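Local coordinates for protein diguanylate cyclase DosC (Escherichia coli, PDB 4ZVA) that senses oxygen through a haem-bearing globin domain and probably couples that to making the second messenger cyclic di-GMP from GTP, at residues 20-25 / 129-134; 35-40 / 107-112; 49-54 / 58-63; 68-73 / 83-88. All blocks are in the same frame, centred on the assembly; numbering follows the deposited sequence.

Interaction 1. Residues 20-25 / 129-134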
# COMPACT_ATOMS: atom_id res chain seq x y z
N ALA A 20 13.22 13.93 -6.77
CA ALA A 20 12.97 15.34 -7.04
C ALA A 20 11.60 15.53 -7.69
O ALA A 20 10.87 16.45 -7.35
CB ALA A 20 14.05 15.91 -7.93
N LYS A 21 11.27 14.63 -8.62
CA LYS A 21 9.99 14.72 -9.32
C LYS A 21 8.86 14.27 -8.41
O LYS A 21 7.74 14.77 -8.52
CB LYS A 21 10.02 13.87 -10.59
CG LYS A 21 10.95 14.42 -11.66
CD LYS A 21 10.91 13.59 -12.93
CE LYS A 21 11.80 14.19 -14.00
NZ LYS A 21 13.23 14.20 -13.58
N ALA A 22 9.16 13.35 -7.49
CA ALA A 22 8.20 12.94 -6.47
C ALA A 22 7.86 14.12 -5.56
O ALA A 22 6.69 14.33 -5.21
CB ALA A 22 8.75 11.77 -5.66
N ALA A 23 8.87 14.88 -5.17
CA ALA A 23 8.66 16.07 -4.36
C ALA A 23 7.88 17.12 -5.15
O ALA A 23 7.02 17.80 -4.60
CB ALA A 23 9.98 16.64 -3.88
N GLU A 24 8.18 17.24 -6.44
CA GLU A 24 7.51 18.21 -7.29
C GLU A 24 6.01 17.91 -7.37
O GLU A 24 5.18 18.80 -7.21
CB GLU A 24 8.13 18.22 -8.69
CG GLU A 24 7.75 19.42 -9.56
CD GLU A 24 6.42 19.25 -10.28
OE1 GLU A 24 5.95 18.10 -10.43
OE2 GLU A 24 5.84 20.28 -10.69
N ILE A 25 5.69 16.64 -7.60
CA ILE A 25 4.30 16.20 -7.65
C ILE A 25 3.59 16.50 -6.34
O ILE A 25 2.46 17.00 -6.33
CB ILE A 25 4.20 14.69 -7.95
CG1 ILE A 25 4.60 14.41 -9.40
CG2 ILE A 25 2.80 14.17 -7.70
CD1 ILE A 25 3.66 15.02 -10.42
N LEU A 129 6.98 5.65 -13.57
CA LEU A 129 7.04 4.37 -12.87
C LEU A 129 7.87 4.47 -11.59
O LEU A 129 7.47 4.00 -10.53
CB LEU A 129 7.63 3.29 -13.78
CG LEU A 129 7.88 1.92 -13.13
CD1 LEU A 129 6.58 1.29 -12.68
CD2 LEU A 129 8.65 1.00 -14.08
N GLN A 130 9.05 5.08 -11.71
CA GLN A 130 9.96 5.20 -10.58
C GLN A 130 9.45 6.20 -9.54
O GLN A 130 9.64 6.00 -8.34
CB GLN A 130 11.34 5.60 -11.07
CG GLN A 130 12.01 4.52 -11.90
CD GLN A 130 13.45 4.83 -12.24
OE1 GLN A 130 13.73 5.74 -13.02
NE2 GLN A 130 14.37 4.08 -11.65
N VAL A 131 8.81 7.27 -9.99
CA VAL A 131 8.24 8.25 -9.08
C VAL A 131 7.08 7.63 -8.31
O VAL A 131 6.94 7.82 -7.10
CB VAL A 131 7.77 9.52 -9.82
CG1 VAL A 131 6.90 10.38 -8.92
CG2 VAL A 131 8.97 10.30 -10.32
N TYR A 132 6.23 6.90 -9.03
CA TYR A 132 5.09 6.23 -8.42
C TYR A 132 5.55 5.17 -7.42
O TYR A 132 4.98 5.02 -6.35
CB TYR A 132 4.21 5.61 -9.51
CG TYR A 132 3.02 4.83 -9.01
CD1 TYR A 132 2.01 5.45 -8.30
CD2 TYR A 132 2.90 3.48 -9.28
CE1 TYR A 132 0.91 4.74 -7.85
CE2 TYR A 132 1.81 2.76 -8.84
CZ TYR A 132 0.82 3.39 -8.13
OH TYR A 132 -0.27 2.66 -7.69
N HIS A 133 6.61 4.44 -7.78
CA HIS A 133 7.17 3.42 -6.89
C HIS A 133 7.70 4.02 -5.59
O HIS A 133 7.34 3.56 -4.51
CB HIS A 133 8.29 2.66 -7.60
CG HIS A 133 9.09 1.77 -6.69
ND1 HIS A 133 10.42 1.99 -6.41
CD2 HIS A 133 8.73 0.67 -5.99
CE1 HIS A 133 10.85 1.05 -5.59
NE2 HIS A 133 9.85 0.24 -5.32
N PHE A 134 8.55 5.03 -5.71
CA PHE A 134 9.08 5.73 -4.54
C PHE A 134 7.95 6.26 -3.66
O PHE A 134 8.00 6.15 -2.44
CB PHE A 134 10.00 6.88 -4.96
CG PHE A 134 10.51 7.69 -3.80
CD1 PHE A 134 11.57 7.24 -3.04
CD2 PHE A 134 9.93 8.91 -3.48
CE1 PHE A 134 12.05 7.98 -1.98
CE2 PHE A 134 10.40 9.66 -2.42
CZ PHE A 134 11.46 9.19 -1.66

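Interaction 2. Residues 35-40 / 107-112. With HEM (protoporphyrin IX containing Fe), chain C.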
# COMPACT_ATOMS: atom_id res chain seq x y z
N ILE A 35 -7.95 17.70 -0.63
CA ILE A 35 -9.37 17.96 -0.84
C ILE A 35 -10.12 16.73 -1.35
O ILE A 35 -11.17 16.37 -0.83
CB ILE A 35 -9.57 19.12 -1.84
CG1 ILE A 35 -9.00 20.42 -1.26
CG2 ILE A 35 -11.04 19.29 -2.19
CD1 ILE A 35 -8.91 21.54 -2.26
N GLU A 36 -9.55 16.08 -2.36
CA GLU A 36 -10.15 14.88 -2.94
C GLU A 36 -10.14 13.72 -1.93
O GLU A 36 -11.08 12.93 -1.87
CB GLU A 36 -9.43 14.48 -4.23
CG GLU A 36 -10.02 13.27 -4.94
CD GLU A 36 -11.38 13.53 -5.57
OE1 GLU A 36 -11.89 14.67 -5.47
OE2 GLU A 36 -11.95 12.59 -6.16
N PHE A 37 -9.07 13.63 -1.15
CA PHE A 37 -8.97 12.67 -0.06
C PHE A 37 -10.14 12.81 0.89
O PHE A 37 -10.83 11.83 1.21
CB PHE A 37 -7.65 12.86 0.69
CG PHE A 37 -7.56 12.11 2.00
CD1 PHE A 37 -7.13 10.80 2.03
CD2 PHE A 37 -7.89 12.74 3.19
CE1 PHE A 37 -7.05 10.11 3.23
CE2 PHE A 37 -7.81 12.06 4.39
CZ PHE A 37 -7.39 10.74 4.41
N TYR A 38 -10.38 14.04 1.34
CA TYR A 38 -11.45 14.33 2.28
C TYR A 38 -12.82 13.97 1.71
O TYR A 38 -13.66 13.42 2.40
CB TYR A 38 -11.42 15.81 2.68
CG TYR A 38 -12.38 16.15 3.81
CD1 TYR A 38 -12.00 15.98 5.14
CD2 TYR A 38 -13.65 16.65 3.54
CE1 TYR A 38 -12.87 16.28 6.17
CE2 TYR A 38 -14.52 16.95 4.57
CZ TYR A 38 -14.13 16.77 5.88
OH TYR A 38 -15.00 17.08 6.90
N ARG A 39 -13.04 14.31 0.44
CA ARG A 39 -14.31 14.05 -0.21
C ARG A 39 -14.62 12.55 -0.28
O ARG A 39 -15.74 12.13 0.02
CB ARG A 39 -14.34 14.65 -1.62
CG ARG A 39 -15.69 14.53 -2.30
CD ARG A 39 -15.62 14.91 -3.77
NE ARG A 39 -14.81 13.97 -4.54
CZ ARG A 39 -15.26 12.81 -5.00
NH1 ARG A 39 -16.52 12.44 -4.77
NH2 ARG A 39 -14.46 12.01 -5.69
N ILE A 40 -13.63 11.76 -0.68
CA ILE A 40 -13.81 10.32 -0.85
C ILE A 40 -13.96 9.62 0.50
O ILE A 40 -14.81 8.74 0.66
CB ILE A 40 -12.64 9.71 -1.63
CG1 ILE A 40 -12.60 10.28 -3.05
CG2 ILE A 40 -12.76 8.19 -1.68
CD1 ILE A 40 -11.44 9.80 -3.87
N PHE A 107 -5.29 5.69 3.72
CA PHE A 107 -4.04 5.52 2.99
C PHE A 107 -4.28 4.93 1.60
O PHE A 107 -3.59 5.30 0.64
CB PHE A 107 -3.08 4.63 3.76
CG PHE A 107 -2.32 5.34 4.84
CD1 PHE A 107 -1.16 6.04 4.54
CD2 PHE A 107 -2.76 5.32 6.15
CE1 PHE A 107 -0.45 6.70 5.53
CE2 PHE A 107 -2.06 5.97 7.15
CZ PHE A 107 -0.91 6.67 6.83
N ARG A 108 -5.23 4.01 1.50
CA ARG A 108 -5.54 3.40 0.21
C ARG A 108 -6.13 4.43 -0.73
O ARG A 108 -5.80 4.48 -1.92
CB ARG A 108 -6.49 2.22 0.37
CG ARG A 108 -6.66 1.41 -0.91
CD ARG A 108 -7.61 0.23 -0.73
NE ARG A 108 -8.99 0.65 -0.57
CZ ARG A 108 -9.78 1.01 -1.57
NH1 ARG A 108 -9.31 1.02 -2.81
NH2 ARG A 108 -11.03 1.38 -1.34
N VAL A 109 -7.02 5.27 -0.20
CA VAL A 109 -7.62 6.35 -0.97
C VAL A 109 -6.55 7.30 -1.49
O VAL A 109 -6.56 7.67 -2.66
CB VAL A 109 -8.65 7.14 -0.13
CG1 VAL A 109 -9.09 8.38 -0.88
CG2 VAL A 109 -9.84 6.26 0.21
N LEU A 110 -5.62 7.67 -0.61
CA LEU A 110 -4.53 8.57 -0.96
C LEU A 110 -3.68 8.00 -2.09
O LEU A 110 -3.41 8.68 -3.08
CB LEU A 110 -3.66 8.86 0.26
CG LEU A 110 -2.45 9.76 0.00
CD1 LEU A 110 -2.89 11.13 -0.52
CD2 LEU A 110 -1.60 9.90 1.26
N LYS A 111 -3.26 6.75 -1.94
CA LYS A 111 -2.47 6.08 -2.96
C LYS A 111 -3.24 5.95 -4.27
O LYS A 111 -2.66 6.06 -5.35
CB LYS A 111 -2.02 4.69 -2.48
CG LYS A 111 -0.94 4.74 -1.41
CD LYS A 111 -0.58 3.35 -0.90
CE LYS A 111 -1.69 2.76 -0.04
NZ LYS A 111 -1.28 1.48 0.59
N LYS A 112 -4.55 5.76 -4.17
CA LYS A 112 -5.39 5.61 -5.35
C LYS A 112 -5.45 6.89 -6.18
O LYS A 112 -5.30 6.85 -7.40
CB LYS A 112 -6.80 5.18 -4.95
CG LYS A 112 -7.77 5.09 -6.12
CD LYS A 112 -9.17 4.70 -5.68
CE LYS A 112 -10.14 4.75 -6.85
NZ LYS A 112 -11.52 4.34 -6.45
CHA HEM C . -5.74 14.35 12.26
CHB HEM C . -9.54 11.76 10.71
CHC HEM C . -6.54 9.17 7.94
CHD HEM C . -3.03 12.42 8.67
C1A HEM C . -7.04 13.91 12.07
C2A HEM C . -8.25 14.48 12.64
C3A HEM C . -9.28 13.76 12.21
C4A HEM C . -8.78 12.71 11.35
CMA HEM C . -10.77 13.99 12.55
CAA HEM C . -8.35 15.70 13.58
CBA HEM C . -7.77 16.93 12.89
CGA HEM C . -8.13 18.17 13.66
O1A HEM C . -9.20 18.17 14.32
O2A HEM C . -7.36 19.16 13.59
C1B HEM C . -9.06 10.84 9.80
C2B HEM C . -9.87 9.92 9.03
C3B HEM C . -9.03 9.19 8.26
C4B HEM C . -7.68 9.65 8.53
CMB HEM C . -11.41 9.84 9.14
CAB HEM C . -9.33 8.07 7.24
CBB HEM C . -10.55 7.65 6.90
C1C HEM C . -5.35 9.86 7.82
C2C HEM C . -4.29 9.58 6.88
C3C HEM C . -3.31 10.49 7.09
C4C HEM C . -3.74 11.36 8.16
CMC HEM C . -4.35 8.43 5.86
CAC HEM C . -1.95 10.66 6.37
CBC HEM C . -1.54 9.93 5.32
C1D HEM C . -3.41 13.25 9.71
C2D HEM C . -2.62 14.33 10.25
C3D HEM C . -3.47 14.94 11.37
C4D HEM C . -4.69 14.15 11.40
CMD HEM C . -1.22 14.77 9.77
CAD HEM C . -3.12 16.12 12.30
CBD HEM C . -1.87 15.79 13.11
CGD HEM C . -1.75 16.73 14.29
O1D HEM C . -0.66 16.76 14.91
O2D HEM C . -2.74 17.44 14.60
NA HEM C . -7.40 12.83 11.29
NB HEM C . -7.74 10.66 9.47
NC HEM C . -4.99 10.95 8.59
ND HEM C . -4.61 13.17 10.41
FE HEM C . -6.10 11.74 10.12

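Interaction 3. Residues 49-54 / 58-63. With HEM (protoporphyrin IX containing Fe), chain C.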
# COMPACT_ATOMS: atom_id res chain seq x y z
N GLU A 49 -18.33 9.94 10.46
CA GLU A 49 -18.60 10.30 11.85
C GLU A 49 -17.53 11.23 12.42
O GLU A 49 -17.84 12.15 13.19
CB GLU A 49 -18.70 9.04 12.71
CG GLU A 49 -19.03 9.30 14.17
CD GLU A 49 -18.93 8.05 15.02
OE1 GLU A 49 -18.61 6.98 14.47
OE2 GLU A 49 -19.16 8.14 16.25
N PHE A 50 -16.28 11.00 12.04
CA PHE A 50 -15.16 11.76 12.58
C PHE A 50 -14.98 13.10 11.87
O PHE A 50 -14.14 13.91 12.26
CB PHE A 50 -13.87 10.94 12.49
CG PHE A 50 -13.96 9.60 13.16
CD1 PHE A 50 -13.81 9.49 14.54
CD2 PHE A 50 -14.19 8.46 12.42
CE1 PHE A 50 -13.89 8.26 15.16
CE2 PHE A 50 -14.26 7.22 13.04
CZ PHE A 50 -14.11 7.12 14.41
N LEU A 51 -15.77 13.32 10.83
CA LEU A 51 -15.69 14.55 10.05
C LEU A 51 -17.05 15.24 10.04
O LEU A 51 -17.80 15.13 9.07
CB LEU A 51 -15.22 14.26 8.62
CG LEU A 51 -14.08 13.25 8.49
CD1 LEU A 51 -13.82 12.92 7.02
CD2 LEU A 51 -12.82 13.76 9.16
N SER A 52 -17.36 15.94 11.13
CA SER A 52 -18.72 16.44 11.34
C SER A 52 -18.82 17.96 11.41
O SER A 52 -19.92 18.50 11.57
CB SER A 52 -19.30 15.84 12.61
OG SER A 52 -19.38 14.43 12.51
N ASN A 53 -17.70 18.66 11.29
CA ASN A 53 -17.72 20.12 11.34
C ASN A 53 -16.64 20.75 10.48
O ASN A 53 -15.65 20.11 10.13
CB ASN A 53 -17.60 20.60 12.78
CG ASN A 53 -16.28 20.22 13.42
OD1 ASN A 53 -15.29 20.94 13.29
ND2 ASN A 53 -16.25 19.08 14.10
N GLU A 54 -16.83 22.02 10.16
CA GLU A 54 -15.94 22.73 9.25
C GLU A 54 -14.57 23.02 9.85
O GLU A 54 -13.60 23.20 9.12
CB GLU A 54 -16.59 24.05 8.80
CG GLU A 54 -17.81 23.86 7.92
CD GLU A 54 -18.38 25.17 7.41
OE1 GLU A 54 -17.80 26.23 7.73
OE2 GLU A 54 -19.40 25.13 6.69
N ARG A 58 -11.30 21.71 7.86
CA ARG A 58 -10.34 22.74 7.51
C ARG A 58 -8.93 22.43 8.02
O ARG A 58 -7.96 22.59 7.28
CB ARG A 58 -10.85 24.07 8.06
CG ARG A 58 -10.06 25.30 7.70
CD ARG A 58 -10.78 26.50 8.32
NE ARG A 58 -10.00 27.73 8.29
CZ ARG A 58 -9.20 28.10 9.29
NH1 ARG A 58 -9.10 27.33 10.36
NH2 ARG A 58 -8.53 29.23 9.23
N GLN A 59 -8.83 21.99 9.27
CA GLN A 59 -7.54 21.67 9.86
C GLN A 59 -6.95 20.38 9.28
O GLN A 59 -5.74 20.27 9.10
CB GLN A 59 -7.65 21.56 11.38
CG GLN A 59 -7.84 22.89 12.09
CD GLN A 59 -7.85 22.76 13.60
OE1 GLN A 59 -8.27 21.74 14.14
NE2 GLN A 59 -7.37 23.79 14.29
N LEU A 60 -7.82 19.41 9.01
CA LEU A 60 -7.38 18.12 8.47
C LEU A 60 -6.82 18.28 7.06
O LEU A 60 -5.80 17.68 6.71
CB LEU A 60 -8.52 17.11 8.47
CG LEU A 60 -8.22 15.73 7.87
CD1 LEU A 60 -7.05 15.06 8.59
CD2 LEU A 60 -9.45 14.84 7.90
N LYS A 61 -7.50 19.08 6.24
CA LYS A 61 -7.05 19.32 4.87
C LYS A 61 -5.68 19.99 4.87
O LYS A 61 -4.80 19.61 4.10
CB LYS A 61 -8.06 20.19 4.12
CG LYS A 61 -9.35 19.46 3.76
CD LYS A 61 -10.29 20.36 2.98
CE LYS A 61 -11.55 19.62 2.56
NZ LYS A 61 -12.48 20.48 1.79
N SER A 62 -5.51 20.97 5.75
CA SER A 62 -4.23 21.65 5.89
C SER A 62 -3.15 20.71 6.42
O SER A 62 -2.00 20.77 6.00
CB SER A 62 -4.37 22.86 6.82
OG SER A 62 -3.11 23.46 7.08
N ALA A 63 -3.53 19.84 7.35
CA ALA A 63 -2.61 18.86 7.91
C ALA A 63 -2.18 17.84 6.86
O ALA A 63 -1.03 17.42 6.83
CB ALA A 63 -3.23 18.17 9.11
CHA HEM C . -5.74 14.35 12.26
CHB HEM C . -9.54 11.76 10.71
CHC HEM C . -6.54 9.17 7.94
CHD HEM C . -3.03 12.42 8.67
C1A HEM C . -7.04 13.91 12.07
C2A HEM C . -8.25 14.48 12.64
C3A HEM C . -9.28 13.76 12.21
C4A HEM C . -8.78 12.71 11.35
CMA HEM C . -10.77 13.99 12.55
CAA HEM C . -8.35 15.70 13.58
CBA HEM C . -7.77 16.93 12.89
CGA HEM C . -8.13 18.17 13.66
O1A HEM C . -9.20 18.17 14.32
O2A HEM C . -7.36 19.16 13.59
C1B HEM C . -9.06 10.84 9.80
C2B HEM C . -9.87 9.92 9.03
C3B HEM C . -9.03 9.19 8.26
C4B HEM C . -7.68 9.65 8.53
CMB HEM C . -11.41 9.84 9.14
CAB HEM C . -9.33 8.07 7.24
CBB HEM C . -10.55 7.65 6.90
C1C HEM C . -5.35 9.86 7.82
C2C HEM C . -4.29 9.58 6.88
C3C HEM C . -3.31 10.49 7.09
C4C HEM C . -3.74 11.36 8.16
CMC HEM C . -4.35 8.43 5.86
CAC HEM C . -1.95 10.66 6.37
CBC HEM C . -1.54 9.93 5.32
C1D HEM C . -3.41 13.25 9.71
C2D HEM C . -2.62 14.33 10.25
C3D HEM C . -3.47 14.94 11.37
C4D HEM C . -4.69 14.15 11.40
CMD HEM C . -1.22 14.77 9.77
CAD HEM C . -3.12 16.12 12.30
CBD HEM C . -1.87 15.79 13.11
CGD HEM C . -1.75 16.73 14.29
O1D HEM C . -0.66 16.76 14.91
O2D HEM C . -2.74 17.44 14.60
NA HEM C . -7.40 12.83 11.29
NB HEM C . -7.74 10.66 9.47
NC HEM C . -4.99 10.95 8.59
ND HEM C . -4.61 13.17 10.41
FE HEM C . -6.10 11.74 10.12

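Interaction 4. Residues 68-73 / 83-88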
# COMPACT_ATOMS: atom_id res chain seq x y z
N ILE A 68 1.61 15.06 3.18
CA ILE A 68 1.95 14.57 1.85
C ILE A 68 3.30 15.10 1.38
O ILE A 68 4.14 14.35 0.89
CB ILE A 68 0.86 14.94 0.83
CG1 ILE A 68 -0.43 14.18 1.14
CG2 ILE A 68 1.33 14.64 -0.59
CD1 ILE A 68 -1.63 14.67 0.38
N ILE A 69 3.51 16.41 1.55
CA ILE A 69 4.77 17.02 1.15
C ILE A 69 5.94 16.48 1.97
O ILE A 69 6.98 16.15 1.42
CB ILE A 69 4.72 18.56 1.29
CG1 ILE A 69 3.68 19.14 0.33
CG2 ILE A 69 6.09 19.17 1.01
CD1 ILE A 69 3.49 20.64 0.47
N ASN A 70 5.76 16.39 3.28
CA ASN A 70 6.83 15.91 4.15
C ASN A 70 7.27 14.49 3.82
O ASN A 70 8.47 14.21 3.73
CB ASN A 70 6.41 15.99 5.62
CG ASN A 70 6.45 17.41 6.17
OD1 ASN A 70 7.29 18.21 5.77
ND2 ASN A 70 5.55 17.72 7.09
N VAL A 71 6.30 13.62 3.59
CA VAL A 71 6.59 12.21 3.31
C VAL A 71 7.24 12.01 1.94
O VAL A 71 8.26 11.34 1.83
CB VAL A 71 5.32 11.35 3.41
CG1 VAL A 71 5.56 9.95 2.85
CG2 VAL A 71 4.84 11.27 4.85
N LEU A 72 6.65 12.60 0.91
CA LEU A 72 7.13 12.38 -0.45
C LEU A 72 8.42 13.14 -0.75
O LEU A 72 9.13 12.81 -1.70
CB LEU A 72 6.04 12.75 -1.46
CG LEU A 72 4.79 11.87 -1.40
CD1 LEU A 72 3.80 12.21 -2.51
CD2 LEU A 72 5.17 10.40 -1.44
N SER A 73 8.73 14.15 0.06
CA SER A 73 9.97 14.92 -0.11
C SER A 73 11.05 14.49 0.88
O SER A 73 12.03 15.22 1.08
CB SER A 73 9.70 16.41 0.05
OG SER A 73 8.59 16.82 -0.73
N ILE A 83 9.32 10.03 11.46
CA ILE A 83 8.83 8.95 12.31
C ILE A 83 8.06 9.53 13.49
O ILE A 83 6.96 9.06 13.82
CB ILE A 83 9.98 8.06 12.81
CG1 ILE A 83 10.57 7.26 11.65
CG2 ILE A 83 9.50 7.12 13.90
CD1 ILE A 83 11.85 6.54 11.98
N GLN A 84 8.61 10.57 14.11
CA GLN A 84 7.96 11.23 15.24
C GLN A 84 6.63 11.85 14.83
O GLN A 84 5.69 11.88 15.62
CB GLN A 84 8.88 12.31 15.82
CG GLN A 84 10.05 11.76 16.62
CD GLN A 84 9.60 10.87 17.76
OE1 GLN A 84 8.63 11.17 18.46
NE2 GLN A 84 10.30 9.75 17.94
N ILE A 85 6.56 12.33 13.59
CA ILE A 85 5.32 12.90 13.07
C ILE A 85 4.22 11.85 13.00
O ILE A 85 3.09 12.10 13.41
CB ILE A 85 5.54 13.50 11.66
CG1 ILE A 85 6.45 14.73 11.75
CG2 ILE A 85 4.21 13.87 11.03
CD1 ILE A 85 6.71 15.39 10.42
N GLN A 86 4.56 10.66 12.50
CA GLN A 86 3.59 9.58 12.39
C GLN A 86 3.08 9.15 13.77
O GLN A 86 1.90 8.85 13.93
CB GLN A 86 4.20 8.37 11.67
CG GLN A 86 4.95 8.71 10.40
CD GLN A 86 4.19 9.64 9.48
OE1 GLN A 86 2.98 9.49 9.28
NE2 GLN A 86 4.89 10.62 8.91
N HIS A 87 3.97 9.15 14.75
CA HIS A 87 3.59 8.86 16.13
C HIS A 87 2.59 9.88 16.64
O HIS A 87 1.61 9.53 17.29
CB HIS A 87 4.82 8.82 17.04
CG HIS A 87 5.59 7.54 16.94
ND1 HIS A 87 6.48 7.28 15.92
CD2 HIS A 87 5.61 6.44 17.74
CE1 HIS A 87 7.02 6.09 16.09
NE2 HIS A 87 6.50 5.56 17.19
N THR A 88 2.84 11.15 16.34
CA THR A 88 1.95 12.24 16.75
C THR A 88 0.56 12.06 16.14
O THR A 88 -0.45 12.22 16.82
CB THR A 88 2.52 13.61 16.35
OG1 THR A 88 3.78 13.82 17.00
CG2 THR A 88 1.56 14.72 16.76

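Interaction 1. Residues 20-25 / 129-134
Helix 16-43 packs against helix 125-147 in the all-helical globin fold, and Val131 against Ala22 and Lys21 is the heart of this crossing. Ala22 and Val131 face each other, with their CA atoms 5.4 Å apart. The short axes approach to 9.1 Å and cross at -72°. Val131 straddles the backbone of helix 16-43 with its two methyls. CG1 stands anti to its own backbone N (chi1 167°) and lies on the main chain of Ala22, 3.8 Å from Ala22 CA. CG2 reaches back one residue and touches Lys21 CB at 3.7 Å. Lys21 thus lends only the base of its side chain, while its ammonium end leads away from the contact. Phe134, one turn after Val131, brings its ring to Ala22. Its CD2 meets Ala22 CB at 3.8 Å, and the methyl comes at the ring obliquely. Ile18 and Ile118 of the same chain also touch Val131. The same stretch of helix 125-147 carries His133, which stacks on Tyr115 of the second subunit. No hydrogen bond links the two segments. Ala22 meets both the branched Val131 and the aromatic Phe134, so the helices are joined here by van der Waals packing.

Interaction 2. Residues 35-40 / 107-112
Ile40 meets Val109 where helix 16-43 crosses helix 100-119, and its side chain carries the contact from CB outward. Its CB is 3.9 Å from Val109 CG1. Its CG2, anti to the backbone N, touches the same methyl at 3.8 Å and has Val109 CG2 near by. CG1, beside the backbone N, leads to CD1, which ends 4.1 Å from Val109 CG1. One valine methyl is thus met by three atoms of the isoleucine. The two side chains slide past each other in opposite directions. One turn earlier, Phe37 reaches Val109 and Leu110 more loosely through CD1, both obliquely to its ring. The far end of that ring belongs to the haem pocket: CZ lies 4.0 Å from the haem methine carbon CHC, which sits at the ring edge. Phe107 is another residue of the pocket. One face of its ring receives the haem methyl CMC, and its CE1 comes within 3.4 Å of the haem vinyl carbon CBC. The short helix axes are 9.7 Å apart at an angle of 133°. Helix 54-72 meets the contact through Trp67, which touches Leu110, and helix 125-147 packs on Phe107. Helix 100-119 also reaches the second subunit: Arg108 forms salt bridges with Glu144 and Glu6 of that chain.

Interaction 3. Residues 49-54 / 58-63
Leu51, in the loop before helix 54-72, meets Leu60 of that helix beside the haem. At the start of the segment the carbonyl oxygen of Glu49 accepts a hydrogen bond from Ser52 OG at 2.8 Å. The donor stands above the carbonyl plane. This bond links Ser52 back to the residue three before it. Phe50 lines the haem pocket with its backbone, its O lying 3.4 Å from the haem methyl CMA. Leu51 then turns inward. Its CD2 touches Leu60 CD2 at 3.8 Å and lies 4.0 Å from haem CMA. The two leucine side chains cross at about a right angle. Leu60 holds its CG anti to the backbone N (chi1 178°), and its other methyl, CD1, reaches over the porphyrin to 3.5 Å from the haem nitrogen NA. After Ser52, Asn53 is the N-cap of helix 54-72, and its OD1 accepts from Val56 N. Glu54 opens the helix. Its O accepts the first-turn hydrogen bond from Arg58 N at 3.0 Å, with an N-H...O angle of 156°. Farther along that helix, Ala63 adds its CB against haem CAD, 3.8 Å away. The loop thus joins helix 45-48 to helix 54-72 and leads the chain past the haem rim. Helix 16-43 packs behind both leucines through Tyr38, and Val41 also touches Leu51. Phe50 rests on Ile98 and Pro99, in the loop before helix 100-119.

Interaction 4. Residues 68-73 / 83-88
Val71 of helix 54-72 and Gln86 of helix 79-96 cross obliquely with their side chains. Val71 offers CG2, the methyl anti to its carbonyl carbon. Gln86 offers its amide nitrogen, NE2, which lies 4.1 Å from Val71 CG2. The glutamine chain does not run straight out. It bends at chi2 (-48°), and the bend carries the amide end closer to Val71. Both ends of that amide have partners on the same chain: Trp67 NE1 donates to Gln86 OE1, and Gln86 NE2 donates to the backbone O of Leu82. The second pair is Asn70 and Ile85, whose CB atoms point at the opposite segment. Asn70 ND2 and Ile85 CD1 come to 4.2 Å. Each segment also carries a side-chain bond to its own backbone. Ser73, just after helix 54-72, gives its OG to Ile69 O at 2.8 Å. That oxygen also accepts from Ser73 N. In the other helix His87 ND1 donates to Ile83 O at 2.8 Å in a nearly straight bond (176°), with the oxygen in the ring plane. Thr88 touches the haem, so this helix continues into the pocket wall. Between the segments no hydrogen bond forms. Asn70 CA and Ile85 CA, the nearest pair, are 9.5 Å apart. The contact is van der Waals packing of amide groups on aliphatic methyls, and the buried amide of Gln86 is satisfied by Trp67 and Leu82.

All four interactions lie within the protoglobin family region of the chain. Along the chain, interaction 1 spans the longest interval, and interaction 2 lies within it. Interactions 3 and 4 fall in turn within interaction 2, one after the other. Helix 16-43 serves interactions 1 and 2, and helix 54-72 serves 3 and 4. Interactions 1 and 3 are farthest apart, with centres about 27 Å from each other on opposite sides of the chain centre. Tyr38 joins 2 to 3, Leu110 meets Ile68 between 2 and 4, and Ala23 meets Ser73 between 1 and 4. Interactions 2 and 3 touch the haem, and 4 reaches it through Thr88. Helix 100-119 reaches both haem and second subunit, a possible route between them.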